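Local coordinates for protein galectin (Ovis aries, PDB 6N44) that probably binds beta-galactosides as a lectin of the galectin family, folded as a jelly-roll beta sandwich that pairs with a second copy of itself, at residues Y10-S15 / T134-L139; V22-N27 / L125-D130; G50-R55 / G71-E76; E100-V105 / I110-H115. All coordinates share one frame; numbering follows the deposited sequence.

Interaction 1: Y10-S15 / T134-L139; sequences YLQSVS and TSVDTL
Val136 sets its CG2 methyl over one face of the Tyr10 ring, and this is the tightly packed half of the contact. CG2 sits 3.9 Å from the centroid of the Tyr10 ring, only 9° off the ring normal, a CH-pi contact over the middle of the face. The other methyl, CG1, slides out to the rim and meets Tyr10 CE2 at 3.7 Å. With chi1 at 175°, the Tyr10 ring swings to the far side from its own amide nitrogen and passes alongside the valine in the opposite direction.

The solvent side is looser and wet. Tyr10 OH donates to Gln12 OE1 at a short 2.5 Å, in the plane of the amide carbonyl, which ties two side chains of strand 10-13 together. Two waters span the gap to the other strand: one links Tyr10 OH to Val136 O, and the second links Gln12 OE1 to the same carbonyl, 2.8 Å from Val136 O. Farther along, Gln12 NE2 comes within 3.4 Å of Thr138 OG1.

Strand 10-13 pairs with strand 124-129 in one sheet and 134-138 with strand 19-28 in the other, so this is the edge of the sandwich. Apolar contact closes its inner part, while the clear polar links run through water, with both waters donating to one backbone oxygen.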
loop_
_atom_site.group_PDB
_atom_site.type_symbol
_atom_site.label_atom_id
_atom_site.label_comp_id
_atom_site.label_asym_id
_atom_site.label_seq_id
_atom_site.Cartn_x
_atom_site.Cartn_y
_atom_site.Cartn_z
ATOM N N TYR A 10 1.470 8.433 -19.131
ATOM C CA TYR A 10 0.480 7.498 -18.622
ATOM C C TYR A 10 -0.468 8.279 -17.731
ATOM O O TYR A 10 -0.015 9.018 -16.856
ATOM C CB TYR A 10 1.152 6.391 -17.813
ATOM C CG TYR A 10 0.208 5.431 -17.133
ATOM C CD1 TYR A 10 -0.148 4.236 -17.744
ATOM C CD2 TYR A 10 -0.341 5.727 -15.870
ATOM C CE1 TYR A 10 -1.043 3.342 -17.115
ATOM C CE2 TYR A 10 -1.211 4.857 -15.237
ATOM C CZ TYR A 10 -1.558 3.666 -15.866
ATOM O OH TYR A 10 -2.425 2.811 -15.242
ATOM N N LEU A 11 -1.771 8.126 -17.954
ATOM C CA LEU A 11 -2.785 8.805 -17.160
ATOM C C LEU A 11 -3.693 7.773 -16.518
ATOM O O LEU A 11 -4.064 6.782 -17.165
ATOM C CB LEU A 11 -3.657 9.757 -18.013
ATOM C CG LEU A 11 -2.979 10.895 -18.772
ATOM C CD1 LEU A 11 -4.050 11.679 -19.519
ATOM C CD2 LEU A 11 -2.199 11.797 -17.828
ATOM N N GLN A 12 -4.090 8.030 -15.268
ATOM C CA GLN A 12 -5.073 7.173 -14.604
ATOM C C GLN A 12 -5.895 7.982 -13.611
ATOM O O GLN A 12 -5.341 8.516 -12.644
ATOM C CB GLN A 12 -4.404 6.010 -13.877
ATOM C CG GLN A 12 -5.408 5.032 -13.289
ATOM C CD GLN A 12 -4.731 3.852 -12.621
ATOM O OE1 GLN A 12 -3.755 3.311 -13.147
ATOM N NE2 GLN A 12 -5.233 3.454 -11.446
ATOM N N SER A 13 -7.211 8.029 -13.824
ATOM C CA SER A 13 -8.107 8.561 -12.807
ATOM C C SER A 13 -7.974 7.748 -11.518
ATOM O O SER A 13 -7.941 6.516 -11.549
ATOM C CB SER A 13 -9.559 8.506 -13.283
ATOM O OG SER A 13 -9.775 9.216 -14.484
ATOM N N VAL A 14 -7.926 8.446 -10.375
ATOM C CA VAL A 14 -7.770 7.815 -9.061
ATOM C C VAL A 14 -8.634 8.525 -8.022
ATOM O O VAL A 14 -8.994 9.694 -8.173
ATOM C CB VAL A 14 -6.305 7.839 -8.578
ATOM C CG1 VAL A 14 -5.393 6.998 -9.491
ATOM C CG2 VAL A 14 -5.814 9.306 -8.491
ATOM N N SER A 15 -8.946 7.800 -6.939
ATOM C CA SER A 15 -9.427 8.389 -5.688
ATOM C C SER A 15 -8.522 7.883 -4.576
ATOM O O SER A 15 -8.523 6.686 -4.271
ATOM C CB SER A 15 -10.884 8.019 -5.371
ATOM O OG SER A 15 -11.715 8.248 -6.481
ATOM N N THR A 134 6.615 0.052 -17.745
ATOM C CA THR A 134 6.072 -1.282 -17.981
ATOM C C THR A 134 4.793 -1.569 -17.208
ATOM O O THR A 134 3.931 -2.279 -17.731
ATOM C CB THR A 134 7.113 -2.381 -17.677
ATOM O OG1 THR A 134 7.514 -2.331 -16.304
ATOM C CG2 THR A 134 8.331 -2.209 -18.552
ATOM N N SER A 135 4.623 -1.034 -15.997
ATOM C CA SER A 135 3.365 -1.254 -15.290
ATOM C C SER A 135 3.139 -0.156 -14.264
ATOM O O SER A 135 4.082 0.458 -13.758
ATOM C CB SER A 135 3.315 -2.620 -14.595
ATOM O OG SER A 135 4.376 -2.759 -13.671
ATOM N N VAL A 136 1.864 0.091 -13.990
ATOM C CA VAL A 136 1.419 1.009 -12.950
ATOM C C VAL A 136 0.246 0.320 -12.273
ATOM O O VAL A 136 -0.752 0.008 -12.929
ATOM C CB VAL A 136 0.988 2.377 -13.507
ATOM C CG1 VAL A 136 0.464 3.286 -12.373
ATOM C CG2 VAL A 136 2.130 3.056 -14.295
ATOM N N ASP A 137 0.372 0.047 -10.983
ATOM C CA ASP A 137 -0.674 -0.631 -10.252
ATOM C C ASP A 137 -1.051 0.201 -9.044
ATOM O O ASP A 137 -0.207 0.885 -8.456
ATOM C CB ASP A 137 -0.226 -2.025 -9.816
ATOM C CG ASP A 137 -0.050 -2.953 -10.981
ATOM O OD1 ASP A 137 -1.081 -3.356 -11.550
ATOM O OD2 ASP A 137 1.109 -3.271 -11.344
ATOM N N THR A 138 -2.329 0.138 -8.670
ATOM C CA THR A 138 -2.806 0.851 -7.498
ATOM C C THR A 138 -3.678 -0.069 -6.652
ATOM O O THR A 138 -4.345 -0.977 -7.158
ATOM C CB THR A 138 -3.591 2.121 -7.875
ATOM O OG1 THR A 138 -4.808 1.751 -8.530
ATOM C CG2 THR A 138 -2.776 3.048 -8.804
ATOM N N LEU A 139 -3.650 0.179 -5.351
ATOM C CA LEU A 139 -4.465 -0.537 -4.381
ATOM C C LEU A 139 -4.620 0.338 -3.124
ATOM O O LEU A 139 -5.736 0.463 -2.605
ATOM C CB LEU A 139 -3.844 -1.890 -4.021
ATOM C CG LEU A 139 -4.711 -2.763 -3.129
ATOM C CD1 LEU A 139 -5.961 -3.228 -3.887
ATOM C CD2 LEU A 139 -3.902 -3.944 -2.589
HETATM O O HOH W 1 -2.093 0.124 -15.757
HETATM O O HOH W 2 -3.321 0.861 -12.379
#

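Interaction 2: V22-N27 / L125-D130; sequences VKIKAN and LDVRGD
Buried apolar packing between two facing sheets defines this contact, close to the middle of the galectin sandwich. Strand 22-27 belongs to the five-stranded sheet and strand 125-129 to the six-stranded one; they run nearly the same way, 9° apart end to end, with no hydrogen bond between them. Ile24 and Val127 have CA atoms 8.6 Å apart, too far for backbone pairing, so side chains make the contact.

Two pairs do so. Ile24 and Val127 reach for each other tip to tip, Ile24 CD1 meeting Val127 CG2 at 3.8 Å. The valine's CG2 lies beside its own backbone N, opposite the carbonyl carbon, while CG1 takes the position trans to that nitrogen (chi1 179°). Val22 and Leu125 instead slide past one another, and Val22 CG1 touches Leu125 CD2 at 3.9 Å. Around them the core continues: Phe42 touches Val22, Val40 touches Ile24 and Leu125, and Leu133 touches Ile24.

The alternate residues of strand 125-129 look to the other side of their sheet. There Arg128 grips Asp126 side-on in a salt bridge: NE donates to Asp126 OD1 at 2.9 Å, and NH2 uses the syn lone pair of Asp126 OD2 at 2.8 Å. Such alternation, aliphatic inward and charged outward, with two sheets meeting through branched aliphatic side chains, is characteristic of the jelly-roll beta sandwich of galectins.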
loop_
_atom_site.group_PDB
_atom_site.type_symbol
_atom_site.label_atom_id
_atom_site.label_comp_id
_atom_site.label_asym_id
_atom_site.label_seq_id
_atom_site.Cartn_x
_atom_site.Cartn_y
_atom_site.Cartn_z
ATOM N N VAL A 22 0.548 3.202 -4.872
ATOM C CA VAL A 22 0.877 3.237 -6.292
ATOM C C VAL A 22 2.206 2.521 -6.465
ATOM O O VAL A 22 3.172 2.825 -5.751
ATOM C CB VAL A 22 0.994 4.679 -6.818
ATOM C CG1 VAL A 22 1.370 4.673 -8.323
ATOM C CG2 VAL A 22 -0.290 5.480 -6.552
ATOM N N LYS A 23 2.266 1.581 -7.405
ATOM C CA LYS A 23 3.507 0.882 -7.718
ATOM C C LYS A 23 3.800 1.031 -9.202
ATOM O O LYS A 23 3.036 0.539 -10.037
ATOM C CB LYS A 23 3.440 -0.598 -7.357
ATOM C CG LYS A 23 4.787 -1.283 -7.590
ATOM C CD LYS A 23 4.742 -2.774 -7.380
ATOM C CE LYS A 23 4.228 -3.127 -5.992
ATOM N NZ LYS A 23 4.469 -4.587 -5.703
ATOM N N ILE A 24 4.916 1.681 -9.515
ATOM C CA ILE A 24 5.354 1.956 -10.883
ATOM C C ILE A 24 6.605 1.139 -11.156
ATOM O O ILE A 24 7.547 1.149 -10.354
ATOM C CB ILE A 24 5.656 3.452 -11.081
ATOM C CG1 ILE A 24 4.373 4.274 -10.966
ATOM C CG2 ILE A 24 6.400 3.692 -12.413
ATOM C CD1 ILE A 24 4.609 5.682 -10.450
ATOM N N LYS A 25 6.631 0.447 -12.292
ATOM C CA LYS A 25 7.831 -0.257 -12.733
ATOM C C LYS A 25 8.266 0.342 -14.063
ATOM O O LYS A 25 7.481 0.362 -15.019
ATOM C CB LYS A 25 7.580 -1.758 -12.855
ATOM C CG LYS A 25 7.258 -2.408 -11.498
ATOM C CD LYS A 25 7.067 -3.900 -11.601
ATOM C CE LYS A 25 6.882 -4.481 -10.212
ATOM N NZ LYS A 25 6.374 -5.878 -10.212
ATOM N N ALA A 26 9.503 0.842 -14.117
ATOM C CA ALA A 26 9.986 1.568 -15.288
ATOM C C ALA A 26 11.505 1.464 -15.373
ATOM O O ALA A 26 12.164 0.911 -14.486
ATOM C CB ALA A 26 9.543 3.038 -15.243
ATOM N N ASN A 27 12.059 2.026 -16.451
ATOM C CA ASN A 27 13.497 2.061 -16.677
ATOM C C ASN A 27 13.843 3.353 -17.405
ATOM O O ASN A 27 13.179 3.699 -18.388
ATOM C CB ASN A 27 13.944 0.857 -17.509
ATOM C CG ASN A 27 15.445 0.677 -17.514
ATOM O OD1 ASN A 27 16.201 1.566 -17.090
ATOM N ND2 ASN A 27 15.893 -0.482 -17.993
ATOM N N LEU A 125 -3.645 10.636 -11.748
ATOM C CA LEU A 125 -2.253 10.227 -11.652
ATOM C C LEU A 125 -1.618 10.336 -13.037
ATOM O O LEU A 125 -2.207 9.899 -14.026
ATOM C CB LEU A 125 -2.158 8.795 -11.119
ATOM C CG LEU A 125 -0.745 8.188 -11.126
ATOM C CD1 LEU A 125 0.124 8.851 -10.074
ATOM C CD2 LEU A 125 -0.782 6.669 -10.924
ATOM N N ASP A 126 -0.437 10.939 -13.105
ATOM C CA ASP A 126 0.234 11.224 -14.373
ATOM C C ASP A 126 1.685 10.812 -14.210
ATOM O O ASP A 126 2.398 11.372 -13.370
ATOM C CB ASP A 126 0.116 12.720 -14.740
ATOM C CG ASP A 126 0.802 13.092 -16.069
ATOM O OD1 ASP A 126 1.898 12.586 -16.406
ATOM O OD2 ASP A 126 0.256 13.952 -16.780
ATOM N N VAL A 127 2.115 9.828 -14.996
ATOM C CA VAL A 127 3.480 9.326 -14.965
ATOM C C VAL A 127 4.091 9.576 -16.336
ATOM O O VAL A 127 3.520 9.162 -17.356
ATOM C CB VAL A 127 3.528 7.827 -14.614
ATOM C CG1 VAL A 127 4.973 7.324 -14.610
ATOM C CG2 VAL A 127 2.820 7.553 -13.270
ATOM N N ARG A 128 5.253 10.230 -16.360
ATOM C CA ARG A 128 5.908 10.555 -17.623
ATOM C C ARG A 128 7.405 10.734 -17.398
ATOM O O ARG A 128 7.889 10.771 -16.262
ATOM C CB ARG A 128 5.319 11.819 -18.243
ATOM C CG ARG A 128 5.538 13.072 -17.418
ATOM C CD ARG A 128 4.953 14.296 -18.148
ATOM N NE ARG A 128 3.496 14.223 -18.240
ATOM C CZ ARG A 128 2.774 14.779 -19.211
ATOM N NH1 ARG A 128 3.373 15.456 -20.187
ATOM N NH2 ARG A 128 1.449 14.651 -19.214
ATOM N N GLY A 129 8.129 10.863 -18.500
ATOM C CA GLY A 129 9.543 11.160 -18.463
ATOM C C GLY A 129 10.290 10.421 -19.557
ATOM O O GLY A 129 9.709 9.816 -20.458
ATOM N N ASP A 130 11.614 10.479 -19.478
ATOM C CA ASP A 130 12.466 9.710 -20.384
ATOM C C ASP A 130 12.581 8.273 -19.874
ATOM O O ASP A 130 13.612 7.829 -19.363
ATOM C CB ASP A 130 13.818 10.393 -20.506
ATOM C CG ASP A 130 13.671 11.841 -20.884
ATOM O OD1 ASP A 130 13.284 12.092 -22.050
ATOM O OD2 ASP A 130 13.896 12.713 -20.014
#

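Interaction 3: G50-R55 / G71-E76; sequences GDIPFR and GSWGKE
Arg55 meets the six-membered end of the Trp73 indole along much of its length. Its CB lies 3.9 Å from Trp73 CH2, and CG stands trans to the backbone N (chi1 164°). CD comes closer, 3.7 Å from Trp73 CH2, and a bend at chi3 of -66° then turns the guanidinium across the indole. NE keeps to Trp73 CH2, whereas CZ lies about equally near Trp73 CZ2 and CH2. At the tip, NH1 makes the shortest approach, 3.5 Å from Trp73 CZ2.

The two flat groups do not stack in parallel: their planes stand 46° apart, and Trp73 CZ2 lies over one face of the guanidinium, toward its rim. The polar side of Arg55 is held from elsewhere, since NE forms a salt bridge with Asp41 of strand 37-43, which probably steadies the turn of the head group. Ile52 adds an apolar flank, with its CD1 4.1 Å from Trp73 CH2.

Beyond the indole the segments are joined by water, which donates to Asp51 OD1 and accepts from Gly71 N, 2.9 Å from each. Asn66, on the intervening strand 62-69, touches Trp73 and Glu76.

Arg55, Asn66 and Glu76 have been seen to bind beta-D-galactose in this protein, although no galactose is bound in this chain. A tryptophan next to this polar trio is the hallmark of the galectin carbohydrate-recognition site, where the indole normally stacks against the galactose ring.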
loop_
_atom_site.group_PDB
_atom_site.type_symbol
_atom_site.label_atom_id
_atom_site.label_comp_id
_atom_site.label_asym_id
_atom_site.label_seq_id
_atom_site.Cartn_x
_atom_site.Cartn_y
_atom_site.Cartn_z
ATOM N N GLY A 50 -4.151 23.444 -13.543
ATOM C CA GLY A 50 -4.902 23.120 -12.345
ATOM C C GLY A 50 -3.989 22.655 -11.218
ATOM O O GLY A 50 -2.800 22.398 -11.403
ATOM N N ASP A 51 -4.565 22.542 -10.022
ATOM C CA ASP A 51 -3.762 22.251 -8.841
ATOM C C ASP A 51 -3.060 20.902 -8.964
ATOM O O ASP A 51 -3.577 19.963 -9.578
ATOM C CB ASP A 51 -4.634 22.276 -7.583
ATOM C CG ASP A 51 -5.056 23.690 -7.189
ATOM O OD1 ASP A 51 -4.346 24.650 -7.560
ATOM O OD2 ASP A 51 -6.088 23.839 -6.498
ATOM N N ILE A 52 -1.849 20.830 -8.418
ATOM C CA ILE A 52 -1.119 19.574 -8.311
ATOM C C ILE A 52 -0.708 19.421 -6.854
ATOM O O ILE A 52 0.326 19.961 -6.425
ATOM C CB ILE A 52 0.103 19.510 -9.245
ATOM C CG1 ILE A 52 -0.319 19.701 -10.706
ATOM C CG2 ILE A 52 0.859 18.159 -9.048
ATOM C CD1 ILE A 52 0.859 19.627 -11.702
ATOM N N PRO A 53 -1.504 18.706 -6.067
ATOM C CA PRO A 53 -1.141 18.444 -4.669
ATOM C C PRO A 53 0.259 17.884 -4.475
ATOM O O PRO A 53 0.909 18.212 -3.472
ATOM C CB PRO A 53 -2.215 17.440 -4.236
ATOM C CG PRO A 53 -3.406 17.837 -5.042
ATOM C CD PRO A 53 -2.849 18.221 -6.394
ATOM N N PHE A 54 0.757 17.048 -5.389
ATOM C CA PHE A 54 2.053 16.411 -5.159
ATOM C C PHE A 54 2.689 16.066 -6.498
ATOM O O PHE A 54 2.194 15.191 -7.219
ATOM C CB PHE A 54 1.896 15.170 -4.281
ATOM C CG PHE A 54 3.164 14.384 -4.082
ATOM C CD1 PHE A 54 4.375 15.026 -3.850
ATOM C CD2 PHE A 54 3.140 12.985 -4.100
ATOM C CE1 PHE A 54 5.539 14.296 -3.640
ATOM C CE2 PHE A 54 4.315 12.240 -3.911
ATOM C CZ PHE A 54 5.512 12.900 -3.682
ATOM N N ARG A 55 3.790 16.735 -6.817
ATOM C CA ARG A 55 4.627 16.386 -7.956
ATOM C C ARG A 55 5.941 15.830 -7.434
ATOM O O ARG A 55 6.581 16.437 -6.566
ATOM C CB ARG A 55 4.898 17.590 -8.877
ATOM C CG ARG A 55 6.075 17.358 -9.849
ATOM C CD ARG A 55 6.210 18.442 -10.949
ATOM N NE ARG A 55 5.071 18.412 -11.855
ATOM C CZ ARG A 55 4.913 19.219 -12.900
ATOM N NH1 ARG A 55 5.833 20.132 -13.190
ATOM N NH2 ARG A 55 3.834 19.098 -13.660
ATOM N N GLY A 71 -2.141 28.220 -9.300
ATOM C CA GLY A 71 -1.131 28.752 -10.183
ATOM C C GLY A 71 0.223 29.000 -9.561
ATOM O O GLY A 71 1.131 29.441 -10.270
ATOM N N SER A 72 0.412 28.724 -8.273
ATOM C CA SER A 72 1.679 29.019 -7.608
ATOM C C SER A 72 2.355 27.734 -7.138
ATOM O O SER A 72 1.758 26.957 -6.384
ATOM C CB SER A 72 1.454 29.966 -6.424
ATOM O OG SER A 72 2.679 30.245 -5.761
ATOM N N TRP A 73 3.604 27.522 -7.561
ATOM C CA TRP A 73 4.427 26.473 -6.974
ATOM C C TRP A 73 4.948 26.933 -5.618
ATOM O O TRP A 73 5.291 28.104 -5.439
ATOM C CB TRP A 73 5.608 26.101 -7.884
ATOM C CG TRP A 73 5.240 25.279 -9.083
ATOM C CD1 TRP A 73 5.156 25.709 -10.376
ATOM C CD2 TRP A 73 4.896 23.882 -9.103
ATOM N NE1 TRP A 73 4.792 24.671 -11.201
ATOM C CE2 TRP A 73 4.617 23.541 -10.445
ATOM C CE3 TRP A 73 4.800 22.889 -8.119
ATOM C CZ2 TRP A 73 4.242 22.249 -10.830
ATOM C CZ3 TRP A 73 4.426 21.601 -8.502
ATOM C CH2 TRP A 73 4.155 21.295 -9.851
ATOM N N GLY A 74 5.003 26.008 -4.662
ATOM C CA GLY A 74 5.442 26.304 -3.315
ATOM C C GLY A 74 6.935 26.123 -3.115
ATOM O O GLY A 74 7.729 26.132 -4.059
ATOM N N LYS A 75 7.318 25.953 -1.851
ATOM C CA LYS A 75 8.718 25.751 -1.493
ATOM C C LYS A 75 9.127 24.303 -1.774
ATOM O O LYS A 75 8.513 23.367 -1.254
ATOM C CB LYS A 75 8.922 26.099 -0.020
ATOM C CG LYS A 75 10.320 25.789 0.505
ATOM C CD LYS A 75 10.601 26.536 1.814
ATOM C CE LYS A 75 12.092 26.584 2.136
ATOM N NZ LYS A 75 12.591 25.276 2.657
ATOM N N GLU A 76 10.166 24.122 -2.586
ATOM C CA GLU A 76 10.613 22.787 -2.966
ATOM C C GLU A 76 11.133 22.012 -1.764
ATOM O O GLU A 76 11.817 22.560 -0.896
ATOM C CB GLU A 76 11.740 22.863 -4.005
ATOM C CG GLU A 76 11.380 23.504 -5.303
ATOM C CD GLU A 76 12.524 23.444 -6.297
ATOM O OE1 GLU A 76 13.696 23.327 -5.861
ATOM O OE2 GLU A 76 12.249 23.504 -7.513
HETATM O O HOH W 3 -3.274 25.609 -10.032
#

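Interaction 4: E100-V105 / I110-H115; sequences EYQVFV and ICQFAH
The Tyr101 ring carries His115 over one face, with His115 CE1 3.5 Å above its plane and displaced toward the rim, while Phe113 O lies at its edge. The imidazole crosses the phenol obliquely, with planes 58° apart and centroids separated by 4.6 Å. Phe113 offers its own edge to Tyr101 CD1, and the rings of Tyr101 and Phe113 both stack with Phe54 from the opposite sheet. A water at the edge of the imidazole bonds to both His115 ND1 and Tyr101 OH; on its other nitrogen, His115 NE2 bonds to Leu97 O.

Behind the rings runs an antiparallel hairpin. Tyr101 and Phe113 form a hydrogen-bonded pair, with Phe113 N 2.9 Å from Tyr101 O. Val103 N donates to Cys111 O, and Ile110 N to Val103 O at 2.8 Å. Because Ile110 and Cys111 both face Val103, the strand makes a classic beta bulge there. Val103 CB and Cys111 SG meet at 3.9 Å on the inward face, the one that bears the rings.

On the other face, Glu100 CG sits between its backbone N and carbonyl carbon (chi1 62°), which lays the extended chain beside Gln112. Glu100 OE1 accepts from Gln102 NE2 at 3.0 Å on its anti side. Phe104 meets Val18 of the second subunit. The hairpin thus separates two chemistries: aromatic and sulfur contacts line the interior, while Glu100, Gln102 and Gln112 lie outside; the water on ND1 and Leu97 O on NE2 probably fix the rotation of His115.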
loop_
_atom_site.group_PDB
_atom_site.type_symbol
_atom_site.label_atom_id
_atom_site.label_comp_id
_atom_site.label_asym_id
_atom_site.label_seq_id
_atom_site.Cartn_x
_atom_site.Cartn_y
_atom_site.Cartn_z
ATOM N N GLU A 100 1.084 11.953 5.103
ATOM C CA GLU A 100 2.131 12.196 4.116
ATOM C C GLU A 100 2.047 11.143 3.022
ATOM O O GLU A 100 1.388 10.109 3.179
ATOM C CB GLU A 100 3.515 12.157 4.771
ATOM C CG GLU A 100 3.799 10.779 5.369
ATOM C CD GLU A 100 4.983 10.741 6.328
ATOM O OE1 GLU A 100 5.324 9.632 6.781
ATOM O OE2 GLU A 100 5.558 11.797 6.650
ATOM N N TYR A 101 2.718 11.425 1.909
ATOM C CA TYR A 101 3.138 10.375 0.989
ATOM C C TYR A 101 4.479 9.841 1.450
ATOM O O TYR A 101 5.354 10.616 1.848
ATOM C CB TYR A 101 3.302 10.889 -0.442
ATOM C CG TYR A 101 2.105 11.588 -1.024
ATOM C CD1 TYR A 101 1.876 12.937 -0.775
ATOM C CD2 TYR A 101 1.224 10.909 -1.854
ATOM C CE1 TYR A 101 0.779 13.586 -1.321
ATOM C CE2 TYR A 101 0.136 11.549 -2.408
ATOM C CZ TYR A 101 -0.083 12.888 -2.141
ATOM O OH TYR A 101 -1.188 13.518 -2.686
ATOM N N GLN A 102 4.652 8.520 1.367
ATOM C CA GLN A 102 5.950 7.894 1.575
ATOM C C GLN A 102 6.429 7.323 0.245
ATOM O O GLN A 102 5.642 6.740 -0.508
ATOM C CB GLN A 102 5.886 6.794 2.640
ATOM C CG GLN A 102 5.323 7.232 3.998
ATOM C CD GLN A 102 5.599 6.207 5.109
ATOM O OE1 GLN A 102 5.879 5.045 4.833
ATOM N NE2 GLN A 102 5.540 6.650 6.364
ATOM N N VAL A 103 7.710 7.508 -0.055
ATOM C CA VAL A 103 8.273 7.113 -1.338
ATOM C C VAL A 103 9.321 6.040 -1.096
ATOM O O VAL A 103 10.201 6.196 -0.238
ATOM C CB VAL A 103 8.879 8.316 -2.091
ATOM C CG1 VAL A 103 9.334 7.896 -3.496
ATOM C CG2 VAL A 103 7.873 9.454 -2.165
ATOM N N PHE A 104 9.225 4.960 -1.863
ATOM C CA PHE A 104 10.159 3.849 -1.838
ATOM C C PHE A 104 10.627 3.588 -3.258
ATOM O O PHE A 104 9.856 3.723 -4.215
ATOM C CB PHE A 104 9.519 2.557 -1.277
ATOM C CG PHE A 104 8.973 2.700 0.108
ATOM C CD1 PHE A 104 9.691 2.225 1.202
ATOM C CD2 PHE A 104 7.750 3.318 0.321
ATOM C CE1 PHE A 104 9.181 2.346 2.498
ATOM C CE2 PHE A 104 7.234 3.452 1.611
ATOM C CZ PHE A 104 7.968 2.966 2.701
ATOM N N VAL A 105 11.893 3.220 -3.388
ATOM C CA VAL A 105 12.451 2.736 -4.635
ATOM C C VAL A 105 13.133 1.407 -4.338
ATOM O O VAL A 105 13.970 1.326 -3.433
ATOM C CB VAL A 105 13.447 3.741 -5.243
ATOM C CG1 VAL A 105 14.082 3.137 -6.491
ATOM C CG2 VAL A 105 12.758 5.074 -5.555
ATOM N N ILE A 110 12.968 6.346 0.428
ATOM C CA ILE A 110 13.756 7.440 -0.115
ATOM C C ILE A 110 13.410 8.766 0.547
ATOM O O ILE A 110 14.309 9.545 0.872
ATOM C CB ILE A 110 13.587 7.540 -1.648
ATOM C CG1 ILE A 110 14.035 6.239 -2.309
ATOM C CG2 ILE A 110 14.387 8.702 -2.193
ATOM C CD1 ILE A 110 15.326 5.703 -1.775
ATOM N N CYS A 111 12.121 9.053 0.734
ATOM C CA CYS A 111 11.707 10.363 1.219
ATOM C C CYS A 111 10.210 10.331 1.499
ATOM O O CYS A 111 9.501 9.403 1.105
ATOM C CB CYS A 111 12.044 11.475 0.215
ATOM S SG CYS A 111 11.404 11.217 -1.479
ATOM N N GLN A 112 9.744 11.364 2.194
ATOM C CA GLN A 112 8.341 11.537 2.534
ATOM C C GLN A 112 7.939 12.978 2.252
ATOM O O GLN A 112 8.760 13.892 2.346
ATOM C CB GLN A 112 8.063 11.193 4.008
ATOM C CG GLN A 112 8.552 9.794 4.447
ATOM C CD GLN A 112 10.070 9.718 4.676
ATOM O OE1 GLN A 112 10.769 8.904 4.065
ATOM N NE2 GLN A 112 10.577 10.559 5.565
ATOM N N PHE A 113 6.658 13.177 1.930
ATOM C CA PHE A 113 6.113 14.485 1.568
ATOM C C PHE A 113 4.824 14.706 2.348
ATOM O O PHE A 113 3.809 14.064 2.056
ATOM C CB PHE A 113 5.850 14.569 0.058
ATOM C CG PHE A 113 5.467 15.938 -0.429
ATOM C CD1 PHE A 113 6.444 16.885 -0.709
ATOM C CD2 PHE A 113 4.131 16.283 -0.627
ATOM C CE1 PHE A 113 6.104 18.158 -1.170
ATOM C CE2 PHE A 113 3.789 17.559 -1.091
ATOM C CZ PHE A 113 4.787 18.494 -1.362
ATOM N N ALA A 114 4.861 15.616 3.322
ATOM C CA ALA A 114 3.669 15.974 4.086
ATOM C C ALA A 114 2.587 16.568 3.189
ATOM O O ALA A 114 2.870 17.370 2.299
ATOM C CB ALA A 114 4.047 16.980 5.180
ATOM N N HIS A 115 1.334 16.185 3.429
ATOM C CA HIS A 115 0.257 16.688 2.589
ATOM C C HIS A 115 0.165 18.205 2.718
ATOM O O HIS A 115 0.259 18.762 3.815
ATOM C CB HIS A 115 -1.087 16.047 2.965
ATOM C CG HIS A 115 -1.175 14.590 2.635
ATOM N ND1 HIS A 115 -1.185 14.119 1.340
ATOM C CD2 HIS A 115 -1.244 13.495 3.435
ATOM C CE1 HIS A 115 -1.256 12.797 1.355
ATOM N NE2 HIS A 115 -1.289 12.396 2.615
HETATM O O HOH W 4 -1.726 15.533 -0.767
#

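In the fold
Interactions 1 and 2 both bridge the two sheets and adjoin, their centres 9 Å apart: strands 10-13 and 124-129 are neighbours in the six-stranded sheet, and 19-28 and 131-138 in the five-stranded one. Along the chain, interaction 2 is nested inside the loop closed by interaction 1, and interactions 3 and 4 lie inside both, in series. Interaction 3 belongs to the six-stranded sheet and interaction 4 to the edge of the five-stranded one; with centres 16 Å apart, they touch where Phe54 packs on Tyr101 and Phe113. The aromatic core thus connects the galactose-site strands to the hairpin, and interaction 1 closes the sandwich near the second subunit.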